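Local coordinates for protein DNA-(apurinic or apyrimidinic site) lyase (Xenopus laevis, PDB 6WCD) that acts as a magnesium-dependent DNA repair nuclease, weakly incising DNA at abasic sites and degrading DNA strands exonucleolytically in the 3' to 5' direction through this catalytic domain, at residues V16-K19 / E20-S24; D23-A27 / D28-L32; N315-P318 / P319-K323. All blocks are in the same frame, centred on the assembly; numbering follows the deposited sequence. Where two conformers were deposited one is given.

Contact 1: V16-K19 / E20-S24. With EDO (1,2-ethanediol), chain E.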
loop_
_atom_site.group_PDB
_atom_site.type_symbol
_atom_site.label_atom_id
_atom_site.label_comp_id
_atom_site.label_asym_id
_atom_site.label_seq_id
_atom_site.Cartn_x
_atom_site.Cartn_y
_atom_site.Cartn_z
ATOM N N VAL A 16 15.253 10.175 10.655
ATOM C CA VAL A 16 14.401 10.647 11.744
ATOM C C VAL A 16 13.890 9.411 12.480
ATOM O O VAL A 16 13.604 8.392 11.841
ATOM C CB VAL A 16 13.217 11.482 11.207
ATOM C CG1 VAL A 16 12.328 11.955 12.328
ATOM C CG2 VAL A 16 13.735 12.675 10.436
ATOM N N GLY A 17 13.756 9.515 13.798
ATOM C CA GLY A 17 13.148 8.423 14.534
ATOM C C GLY A 17 11.752 8.124 14.011
ATOM O O GLY A 17 10.975 9.026 13.697
ATOM N N LEU A 18 11.422 6.830 13.918
ATOM C CA LEU A 18 10.173 6.466 13.289
ATOM C C LEU A 18 8.957 6.889 14.116
ATOM O O LEU A 18 7.948 7.310 13.516
ATOM C CB LEU A 18 10.169 4.968 12.978
ATOM C CG LEU A 18 8.994 4.457 12.191
ATOM C CD1 LEU A 18 8.816 5.142 10.866
ATOM C CD2 LEU A 18 9.119 2.940 12.063
ATOM N N LYS A 19 9.017 6.884 15.453
ATOM C CA LYS A 19 7.872 7.350 16.212
ATOM C C LYS A 19 7.523 8.785 15.859
ATOM O O LYS A 19 6.354 9.122 15.637
ATOM C CB LYS A 19 8.119 7.226 17.715
ATOM C CG LYS A 19 6.867 7.594 18.507
ATOM C CD LYS A 19 7.024 7.262 19.958
ATOM C CE LYS A 19 5.719 7.499 20.707
ATOM N NZ LYS A 19 5.200 8.870 20.494
ATOM N N GLU A 20 8.541 9.654 15.795
ATOM C CA GLU A 20 8.313 11.055 15.459
ATOM C C GLU A 20 7.671 11.155 14.076
ATOM O O GLU A 20 6.692 11.892 13.885
ATOM C CB GLU A 20 9.633 11.832 15.510
ATOM C CG GLU A 20 9.544 13.240 14.985
ATOM C CD GLU A 20 10.873 14.010 15.037
ATOM O OE1 GLU A 20 11.826 13.568 15.718
ATOM O OE2 GLU A 20 10.961 15.066 14.375
ATOM N N THR A 21 8.232 10.434 13.084
ATOM C CA THR A 21 7.671 10.472 11.737
ATOM C C THR A 21 6.229 10.012 11.714
ATOM O O THR A 21 5.365 10.714 11.162
ATOM C CB THR A 21 8.546 9.602 10.837
ATOM O OG1 THR A 21 9.859 10.185 10.798
ATOM C CG2 THR A 21 7.963 9.454 9.429
ATOM N N LEU A 22 5.926 8.856 12.310
ATOM C CA LEU A 22 4.557 8.356 12.239
ATOM C C LEU A 22 3.592 9.291 12.952
ATOM O O LEU A 22 2.523 9.610 12.421
ATOM C CB LEU A 22 4.440 6.940 12.837
ATOM C CG LEU A 22 5.217 5.844 12.140
ATOM C CD1 LEU A 22 5.016 4.534 12.914
ATOM C CD2 LEU A 22 4.770 5.694 10.712
ATOM N N ASP A 23 3.943 9.751 14.161
ATOM C CA ASP A 23 3.044 10.669 14.867
ATOM C C ASP A 23 2.754 11.906 14.028
ATOM O O ASP A 23 1.631 12.425 14.043
ATOM C CB ASP A 23 3.673 11.050 16.192
ATOM C CG ASP A 23 3.663 9.903 17.235
ATOM O OD1 ASP A 23 3.090 8.825 16.995
ATOM O OD2 ASP A 23 4.232 10.094 18.339
ATOM N N SER A 24 3.765 12.419 13.305
ATOM C CA SER A 24 3.621 13.645 12.534
ATOM C C SER A 24 2.644 13.482 11.378
ATOM O O SER A 24 2.067 14.470 10.915
ATOM C CB SER A 24 4.974 14.105 11.998
ATOM O OG SER A 24 5.394 13.357 10.861
HETATM C C1 EDO E . 2.045 7.594 22.325
HETATM O O1 EDO E . 3.287 8.057 22.873
HETATM C C2 EDO E . 1.754 6.193 22.854
HETATM O O2 EDO E . 0.359 5.898 22.687
HETATM O O HOH W 1 11.386 8.171 10.130
HETATM O O HOH W 2 14.634 11.946 15.178
HETATM O O HOH W 3 3.056 7.080 19.167
#
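V16 and G17 meet E20 and T21 where helix 18-25 begins, the helix of the beta-alpha-beta unit that links strands 2-7 and 29-33 in this DNase I-like fold. Backbone bonds start the first turns: G17, at the N-cap position, accepts T21 N in the plane of its carbonyl, and L22 N reaches L18 O at 2.8 Å, with D23 N on K19 O following. The T21 hydroxyl lies beside its own backbone N, which brings OG1 back to the cap; water 1 joins it to V16 O, while water 2 links G17 N to E20 OE1. V16 CG1 lies against polar groups, 3.4 Å from T21 OG1 and 3.7 Å from E20 CD, the valine crossing the glutamate at about a right angle. The apolar pair is on the buried side, L18 CD1 resting 3.9 Å from L22 CG, and both leucines also touch F71 of strand 68-72. The charged pair is one turn apart: K19 CG stands anti to the backbone N (chi1 -175°), the chain runs out extended, and its last bond turns NZ in toward D23. D23 OD1 has Y52 OH as a second partner, so the carboxylate is held at both oxygens. Replacing K19 with an alanine would probably leave D23 OD2 without its positive mate and water 3 with one anchor fewer. Ethanediol, probably from the crystallisation liquor, accepts a weak bond from the same ammonium, which meets the syn lone pair of D23 OD2 at 2.7 Å.

Contact 2: D23-A27 / D28-L32. With BU1 (1,4-butanediol), chain D.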
loop_
_atom_site.group_PDB
_atom_site.type_symbol
_atom_site.label_atom_id
_atom_site.label_comp_id
_atom_site.label_asym_id
_atom_site.label_seq_id
_atom_site.Cartn_x
_atom_site.Cartn_y
_atom_site.Cartn_z
ATOM N N ASP A 23 3.943 9.751 14.161
ATOM C CA ASP A 23 3.044 10.669 14.867
ATOM C C ASP A 23 2.754 11.906 14.028
ATOM O O ASP A 23 1.631 12.425 14.043
ATOM C CB ASP A 23 3.673 11.050 16.192
ATOM C CG ASP A 23 3.663 9.903 17.235
ATOM O OD1 ASP A 23 3.090 8.825 16.995
ATOM O OD2 ASP A 23 4.232 10.094 18.339
ATOM N N SER A 24 3.765 12.419 13.305
ATOM C CA SER A 24 3.621 13.645 12.534
ATOM C C SER A 24 2.644 13.482 11.378
ATOM O O SER A 24 2.067 14.470 10.915
ATOM C CB SER A 24 4.974 14.105 11.998
ATOM O OG SER A 24 5.394 13.357 10.861
ATOM N N LEU A 25 2.481 12.266 10.888
ATOM C CA LEU A 25 1.583 11.996 9.777
ATOM C C LEU A 25 0.131 11.989 10.218
ATOM O O LEU A 25 -0.780 12.089 9.370
ATOM C CB LEU A 25 1.948 10.676 9.122
ATOM C CG LEU A 25 3.287 10.646 8.440
ATOM C CD1 LEU A 25 3.676 9.242 8.085
ATOM C CD2 LEU A 25 3.252 11.493 7.159
ATOM N N ASP A 26 -0.125 11.862 11.524
ATOM C CA ASP A 26 -1.444 12.042 12.159
ATOM C C ASP A 26 -2.525 11.198 11.469
ATOM O O ASP A 26 -3.491 11.730 10.903
ATOM C CB ASP A 26 -1.860 13.517 12.165
ATOM C CG ASP A 26 -3.063 13.788 13.050
ATOM O OD1 ASP A 26 -3.359 12.956 13.939
ATOM O OD2 ASP A 26 -3.720 14.817 12.836
ATOM N N ALA A 27 -2.386 9.872 11.581
ATOM C CA ALA A 27 -3.325 8.962 10.964
ATOM C C ALA A 27 -3.479 7.678 11.775
ATOM O O ALA A 27 -2.587 7.295 12.539
ATOM C CB ALA A 27 -2.900 8.579 9.543
ATOM N N ASP A 28 -4.601 7.012 11.586
ATOM C CA ASP A 28 -4.909 5.818 12.362
ATOM C C ASP A 28 -4.314 4.560 11.764
ATOM O O ASP A 28 -4.066 3.573 12.488
ATOM C CB ASP A 28 -6.408 5.624 12.418
ATOM C CG ASP A 28 -7.110 6.858 13.000
ATOM O OD1 ASP A 28 -7.764 7.648 12.262
ATOM O OD2 ASP A 28 -6.925 7.079 14.203
ATOM N N ILE A 29 -4.106 4.548 10.470
ATOM C CA ILE A 29 -3.437 3.483 9.728
ATOM C C ILE A 29 -2.403 4.160 8.841
ATOM O O ILE A 29 -2.765 5.061 8.056
ATOM C CB ILE A 29 -4.425 2.675 8.896
ATOM C CG1 ILE A 29 -5.513 2.025 9.771
ATOM C CG2 ILE A 29 -3.684 1.580 8.082
ATOM C CD1 ILE A 29 -6.624 1.329 9.010
ATOM N N ILE A 30 -1.151 3.741 8.956
ATOM C CA ILE A 30 -0.076 4.295 8.139
ATOM C C ILE A 30 0.579 3.147 7.402
ATOM O O ILE A 30 1.144 2.232 8.030
ATOM C CB ILE A 30 0.950 5.087 8.974
ATOM C CG1 ILE A 30 0.236 6.248 9.646
ATOM C CG2 ILE A 30 2.139 5.523 8.096
ATOM C CD1 ILE A 30 0.984 6.829 10.768
ATOM N N CYS A 31 0.564 3.222 6.083
ATOM C CA CYS A 31 1.074 2.197 5.204
ATOM C C CYS A 31 2.343 2.713 4.535
ATOM O O CYS A 31 2.303 3.710 3.789
ATOM C CB CYS A 31 0.038 1.811 4.171
ATOM S SG CYS A 31 -1.439 1.047 4.902
ATOM N N LEU A 32 3.433 2.050 4.794
ATOM C CA LEU A 32 4.740 2.391 4.231
ATOM C C LEU A 32 5.132 1.375 3.189
ATOM O O LEU A 32 4.957 0.157 3.377
ATOM C CB LEU A 32 5.815 2.435 5.299
ATOM C CG LEU A 32 5.535 3.393 6.463
ATOM C CD1 LEU A 32 6.683 3.395 7.459
ATOM C CD2 LEU A 32 5.238 4.782 6.013
HETATM C C1 BU1 D . -10.529 6.745 17.099
HETATM C C2 BU1 D . -9.784 6.584 15.768
HETATM C C3 BU1 D . -10.301 7.542 14.696
HETATM C C4 BU1 D . -11.445 6.881 13.943
HETATM O O5 BU1 D . -11.588 5.825 17.201
HETATM O O6 BU1 D . -12.243 7.778 13.199
#
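A27 and L25 pack against I30 where the chain leaves helix 18-25 and enters strand 29-33, the closing turn of a beta-alpha-beta unit. D26, just past the helix, leaves helical geometry with a positive phi of 52°, and its N still reaches D23 O at 3.1 Å; A27, in an extended conformation, then carries the chain to D28. D28 OD1 accepts K2 N, and D28 OD2 lies 3.3 Å from C2 of the bound 1,4-butanediol, a carbon, so the diol touches the carboxylate by its chain; M1 N and Q310 OE1 hold the diol by hydrogen bonds. At I29 the strand begins, and this side chain points away from the helix, against M1, I3 and T70. I30 points back and carries the contact with both of its branches. CG1 sits beside the backbone N (chi1 -61°) and comes 3.9 Å from A27 CB, with CD1 beyond it 4.0 Å from A27 O. CG2, on the other branch, meets L25 CD1 at 4.0 Å, the leucine coming from the helix end. C31 packs on V138 and N140 of the second sheet, and L32 touches F71 of strand 68-72. No hydrogen bond joins 23-27 to 28-32. Across the turn the contact is essentially van der Waals, between L25 CD1, A27 CB and the two branches of I30, while the polar groups find partners elsewhere in the chain: L25 O and D26 O both accept K304 NZ.

Contact 3: N315-P318 / P319-K323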
loop_
_atom_site.group_PDB
_atom_site.type_symbol
_atom_site.label_atom_id
_atom_site.label_comp_id
_atom_site.label_asym_id
_atom_site.label_seq_id
_atom_site.Cartn_x
_atom_site.Cartn_y
_atom_site.Cartn_z
ATOM N N ASN A 315 -9.504 -7.160 19.857
ATOM C CA ASN A 315 -9.068 -7.278 21.229
ATOM C C ASN A 315 -7.644 -7.780 21.351
ATOM O O ASN A 315 -7.058 -7.681 22.427
ATOM C CB ASN A 315 -9.971 -8.242 22.011
ATOM C CG ASN A 315 -11.445 -7.984 21.777
ATOM O OD1 ASN A 315 -12.150 -8.827 21.217
ATOM N ND2 ASN A 315 -11.923 -6.819 22.214
ATOM N N LYS A 316 -7.089 -8.318 20.279
ATOM C CA LYS A 316 -5.737 -8.841 20.304
ATOM C C LYS A 316 -5.177 -8.621 18.921
ATOM O O LYS A 316 -5.886 -8.711 17.934
ATOM C CB LYS A 316 -5.712 -10.326 20.692
ATOM C CG LYS A 316 -4.356 -10.995 20.740
ATOM C CD LYS A 316 -4.385 -12.114 21.790
ATOM C CE LYS A 316 -3.556 -13.320 21.394
ATOM N NZ LYS A 316 -2.100 -13.031 21.371
ATOM N N CYS A 317 -3.875 -8.341 18.861
ATOM C CA CYS A 317 -3.197 -8.271 17.585
ATOM C C CYS A 317 -3.087 -9.656 16.938
ATOM O O CYS A 317 -2.745 -10.635 17.621
ATOM C CB CYS A 317 -1.801 -7.705 17.778
ATOM S SG CYS A 317 -1.730 -6.044 18.402
ATOM N N PRO A 318 -3.352 -9.771 15.640
ATOM C CA PRO A 318 -3.255 -11.057 14.977
ATOM C C PRO A 318 -1.805 -11.523 14.878
ATOM O O PRO A 318 -0.883 -10.717 15.037
ATOM C CB PRO A 318 -3.863 -10.807 13.601
ATOM C CG PRO A 318 -3.965 -9.339 13.414
ATOM C CD PRO A 318 -3.844 -8.684 14.760
ATOM N N PRO A 319 -1.572 -12.795 14.561
ATOM C CA PRO A 319 -0.220 -13.377 14.731
ATOM C C PRO A 319 0.861 -12.757 13.868
ATOM O O PRO A 319 2.052 -12.943 14.191
ATOM C CB PRO A 319 -0.436 -14.856 14.352
ATOM C CG PRO A 319 -1.868 -15.118 14.667
ATOM C CD PRO A 319 -2.618 -13.827 14.382
ATOM N N LEU A 320 0.529 -12.078 12.791
ATOM C CA LEU A 320 1.521 -11.456 11.930
ATOM C C LEU A 320 2.179 -10.271 12.611
ATOM O O LEU A 320 3.206 -9.801 12.143
ATOM C CB LEU A 320 0.900 -10.988 10.617
ATOM C CG LEU A 320 1.803 -10.400 9.557
ATOM C CD1 LEU A 320 2.892 -11.373 9.122
ATOM C CD2 LEU A 320 0.982 -10.009 8.327
ATOM N N CYS A 321 1.612 -9.775 13.674
ATOM C CA CYS A 321 2.158 -8.570 14.291
ATOM C C CYS A 321 3.637 -8.771 14.664
ATOM O O CYS A 321 4.048 -9.825 15.189
ATOM C CB CYS A 321 1.370 -8.199 15.543
ATOM S SG CYS A 321 1.836 -6.652 16.312
ATOM N N THR A 322 4.438 -7.734 14.398
ATOM C CA THR A 322 5.865 -7.738 14.685
ATOM C C THR A 322 6.179 -7.993 16.147
ATOM O O THR A 322 7.269 -8.489 16.478
ATOM C CB THR A 322 6.488 -6.413 14.266
ATOM O OG1 THR A 322 5.785 -5.357 14.890
ATOM C CG2 THR A 322 6.453 -6.207 12.773
ATOM N N LYS A 323 5.251 -7.672 17.057
ATOM C CA LYS A 323 5.565 -7.858 18.473
ATOM C C LYS A 323 5.740 -9.328 18.825
ATOM O O LYS A 323 6.333 -9.633 19.856
ATOM C CB LYS A 323 4.480 -7.230 19.332
ATOM C CG LYS A 323 3.171 -7.940 19.368
ATOM C CD LYS A 323 2.204 -7.107 20.243
ATOM C CE LYS A 323 0.944 -7.827 20.528
ATOM N NZ LYS A 323 0.065 -6.975 21.378
HETATM O O HOH W 4 -2.290 -8.061 21.452
#
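A type I beta turn from P318 to C321 reverses the chain in the loop after strand 310-312; C317, just before the turn, and C321, its last residue, point their CB atoms toward each other. The turn is closed by C321 N, which donates to P318 O over 3.0 Å with an N-H...O angle of 167°; the donor stands 30° out of the carbonyl plane. P318 and P319 follow each other directly, and the proline-proline peptide brings P318 CB to 3.4 Å from P319 CD, tighter than usual for two carbons. C317 CB and C321 CB approach to 3.9 Å, while C317 SG and C321 SG stay 4.2 Å apart, well beyond disulfide length. C321 SG instead accepts a weak bond from K323 N, in the short 3-10 segment that follows. This bend lies across the edge of the six-stranded sheet: C317, P318 and C321 all touch Y55 of the outermost strand 53-57, and P318 also reaches A81 of strand 80-83 in the other sheet. K323 returns alongside C317. Its CG is tucked between backbone N and carbonyl carbon (chi1 72°), and from there the chain runs fully extended, so that K323 CE and NZ pass the cysteine side chain, with K323 NZ 3.6 Å from C317 SG. Water 4 bridges the same two residues, accepting from K323 NZ at 2.6 Å and from C317 N at 3.1 Å.

Contacts 1 and 2 are consecutive along the chain: both use helix 18-25, share D23 and S24, and have centres 9 Å apart, touching where L22 O meets I30 CD1 at 3.6 Å. Together they follow the helix and second strand of the beta-alpha-beta unit, from the helix start to strand 29-33 in the six-stranded sheet. The T21 side chain is still about 12 Å from that of the magnesium ligand N9, so neither contact is part of the metal site. Contact 3 comes almost 300 residues later, 21 Å from contact 1 and 18 Å from contact 2 between centres, without touching either. It lies along strand 53-57, an outer strand of the same sheet, away from the annotated sites.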